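Local coordinates for uncharacterized protein (Pyrococcus furiosus, PDB 4XLZ), which probably removes an acetyl group from N,N'-diacetylchitobiose, as a metal-dependent deacetylase of carbohydrate esterase family 14, at residues I63-T68 and K103-N108. Sequence-based numbering, arbitrary orientation.
Sequences IYICMT and KIYWLN
Tyr64 and Cys66 hydrogen-bond to Lys103, Tyr105 and Leu107, joining two parallel strands of a beta-alpha-beta unit whose crossover includes helix 81-99; strand 103-109 is the outermost of the chain's five-stranded parallel sheet at this end. Four backbone bonds alternate in direction: Tyr64 N to Lys103 O, Tyr105 N to Tyr64 O, Cys66 N to Tyr105 O (2.8 Å) and Leu107 N to Cys66 O. Past the last, a water donates to Cys66 O, more weakly to Thr68 O, and accepts from Asn108 N.

Apolar packing divides between the two faces. On one, Ile63 holds CG2 anti to its backbone N and sets it at the edge of the Tyr105 ring, 3.8 Å from Tyr105 CD1; the Tyr105 hydroxyl reaches Glu131 on helix 118-131. Leu107 CG lies 3.9 Å from Ile65 CG2, while Leu107 CD1 touches CE of selenomethionine Met67 (3.7 Å). An alanine at Leu107 would probably open a gap beside Ile65 and Met67. On the other face, Tyr64 and Ile104 run side by side, and Ile104 CG2 sits over one face of the Trp106 indole, toward its rim. Cys66 SG approaches that indole obliquely, 3.7 Å from Trp106 CZ3.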
loop_
_atom_site.group_PDB
_atom_site.type_symbol
_atom_site.label_atom_id
_atom_site.label_comp_id
_atom_site.label_asym_id
_atom_site.label_seq_id
_atom_site.Cartn_x
_atom_site.Cartn_y
_atom_site.Cartn_z
ATOM N N ILE A 63 -11.817 -27.486 13.160
ATOM C CA ILE A 63 -12.422 -26.302 12.500
ATOM C C ILE A 63 -11.478 -25.795 11.386
ATOM O O ILE A 63 -10.290 -25.805 11.623
ATOM C CB ILE A 63 -12.569 -25.168 13.594
ATOM C CG1 ILE A 63 -13.571 -25.703 14.689
ATOM C CG2 ILE A 63 -13.064 -23.861 12.944
ATOM C CD1 ILE A 63 -13.446 -24.795 15.950
ATOM N N TYR A 64 -12.046 -25.411 10.291
ATOM C CA TYR A 64 -11.162 -24.856 9.168
ATOM C C TYR A 64 -11.269 -23.319 9.214
ATOM O O TYR A 64 -12.317 -22.730 9.518
ATOM C CB TYR A 64 -11.715 -25.210 7.828
ATOM C CG TYR A 64 -11.510 -26.671 7.426
ATOM C CD1 TYR A 64 -10.888 -27.615 8.225
ATOM C CD2 TYR A 64 -11.999 -26.984 6.176
ATOM C CE1 TYR A 64 -10.705 -28.987 7.726
ATOM C CE2 TYR A 64 -11.830 -28.321 5.647
ATOM C CZ TYR A 64 -11.220 -29.210 6.463
ATOM O OH TYR A 64 -11.078 -30.538 6.012
ATOM N N ILE A 65 -10.104 -22.718 8.870
ATOM C CA ILE A 65 -10.134 -21.324 8.362
ATOM C C ILE A 65 -9.642 -21.384 6.912
ATOM O O ILE A 65 -8.531 -21.942 6.730
ATOM C CB ILE A 65 -9.216 -20.394 9.140
ATOM C CG1 ILE A 65 -9.710 -20.288 10.591
ATOM C CG2 ILE A 65 -9.294 -18.980 8.501
ATOM C CD1 ILE A 65 -8.692 -19.513 11.544
ATOM N N CYS A 66 -10.443 -20.930 5.990
ATOM C CA CYS A 66 -10.028 -20.907 4.571
ATOM C C CYS A 66 -9.730 -19.464 4.255
ATOM O O CYS A 66 -10.567 -18.584 4.313
ATOM C CB CYS A 66 -11.159 -21.516 3.705
ATOM S SG CYS A 66 -10.528 -21.787 2.015
HETATM N N MSE A 67 -8.488 -19.237 3.798
HETATM C CA MSE A 67 -8.048 -17.802 3.645
HETATM C C MSE A 67 -8.620 -17.137 2.430
HETATM O O MSE A 67 -8.940 -15.966 2.433
HETATM C CB MSE A 67 -6.513 -17.772 3.400
HETATM C CG MSE A 67 -5.663 -18.500 4.474
HETATM SE SE MSE A 67 -5.939 -17.736 6.277
HETATM C CE MSE A 67 -5.158 -16.040 5.997
ATOM N N THR A 68 -8.857 -17.893 1.329
ATOM C CA THR A 68 -9.308 -17.346 0.077
ATOM C C THR A 68 -10.528 -18.092 -0.499
ATOM O O THR A 68 -10.977 -19.123 0.064
ATOM C CB THR A 68 -8.235 -17.275 -1.040
ATOM O OG1 THR A 68 -8.044 -18.620 -1.566
ATOM C CG2 THR A 68 -6.895 -16.742 -0.559
ATOM N N LYS A 103 -17.264 -27.053 10.987
ATOM C CA LYS A 103 -17.303 -25.567 11.021
ATOM C C LYS A 103 -16.134 -25.045 10.137
ATOM O O LYS A 103 -15.007 -25.509 10.300
ATOM C CB LYS A 103 -17.117 -25.050 12.409
ATOM C CG LYS A 103 -17.289 -23.522 12.500
ATOM C CD LYS A 103 -17.028 -23.006 13.945
ATOM C CE LYS A 103 -18.131 -23.227 14.967
ATOM N NZ LYS A 103 -17.911 -22.263 16.240
ATOM N N ILE A 104 -16.511 -24.131 9.273
ATOM C CA ILE A 104 -15.467 -23.513 8.356
ATOM C C ILE A 104 -15.686 -21.994 8.491
ATOM O O ILE A 104 -16.827 -21.475 8.311
ATOM C CB ILE A 104 -15.725 -23.907 6.914
ATOM C CG1 ILE A 104 -15.591 -25.482 6.737
ATOM C CG2 ILE A 104 -14.652 -23.209 6.051
ATOM C CD1 ILE A 104 -16.186 -25.925 5.364
ATOM N N TYR A 105 -14.586 -21.262 8.804
ATOM C CA TYR A 105 -14.603 -19.787 8.646
ATOM C C TYR A 105 -14.013 -19.400 7.295
ATOM O O TYR A 105 -12.889 -19.898 7.001
ATOM C CB TYR A 105 -13.709 -19.130 9.700
ATOM C CG TYR A 105 -14.232 -19.227 11.106
ATOM C CD1 TYR A 105 -13.987 -20.364 11.934
ATOM C CD2 TYR A 105 -14.902 -18.129 11.664
ATOM C CE1 TYR A 105 -14.462 -20.367 13.265
ATOM C CE2 TYR A 105 -15.376 -18.164 12.966
ATOM C CZ TYR A 105 -15.129 -19.246 13.736
ATOM O OH TYR A 105 -15.568 -19.255 15.083
ATOM N N TRP A 106 -14.697 -18.635 6.550
ATOM C CA TRP A 106 -14.270 -18.217 5.203
ATOM C C TRP A 106 -13.807 -16.796 5.283
ATOM O O TRP A 106 -14.609 -15.863 5.535
ATOM C CB TRP A 106 -15.447 -18.256 4.208
ATOM C CG TRP A 106 -16.029 -19.673 4.038
ATOM C CD1 TRP A 106 -17.124 -20.182 4.706
ATOM C CD2 TRP A 106 -15.538 -20.665 3.189
ATOM N NE1 TRP A 106 -17.384 -21.504 4.161
ATOM C CE2 TRP A 106 -16.380 -21.774 3.292
ATOM C CE3 TRP A 106 -14.461 -20.693 2.308
ATOM C CZ2 TRP A 106 -16.192 -22.944 2.500
ATOM C CZ3 TRP A 106 -14.221 -21.850 1.489
ATOM C CH2 TRP A 106 -15.121 -22.942 1.636
ATOM N N LEU A 107 -12.525 -16.538 5.134
ATOM C CA LEU A 107 -12.085 -15.093 5.192
ATOM C C LEU A 107 -12.405 -14.378 3.949
ATOM O O LEU A 107 -12.450 -13.119 3.950
ATOM C CB LEU A 107 -10.546 -15.022 5.395
ATOM C CG LEU A 107 -10.052 -15.652 6.686
ATOM C CD1 LEU A 107 -8.602 -15.140 6.912
ATOM C CD2 LEU A 107 -10.860 -15.317 7.979
ATOM N N ASN A 108 -12.597 -15.089 2.790
ATOM C CA ASN A 108 -13.040 -14.532 1.528
ATOM C C ASN A 108 -12.088 -13.531 0.834
ATOM O O ASN A 108 -12.510 -12.865 -0.043
ATOM C CB ASN A 108 -14.465 -13.839 1.647
ATOM C CG ASN A 108 -15.623 -14.890 1.922
ATOM O OD1 ASN A 108 -16.382 -14.724 2.876
ATOM N ND2 ASN A 108 -15.699 -15.755 1.162
HETATM O O HOH W 1 -12.513 -17.874 2.135
#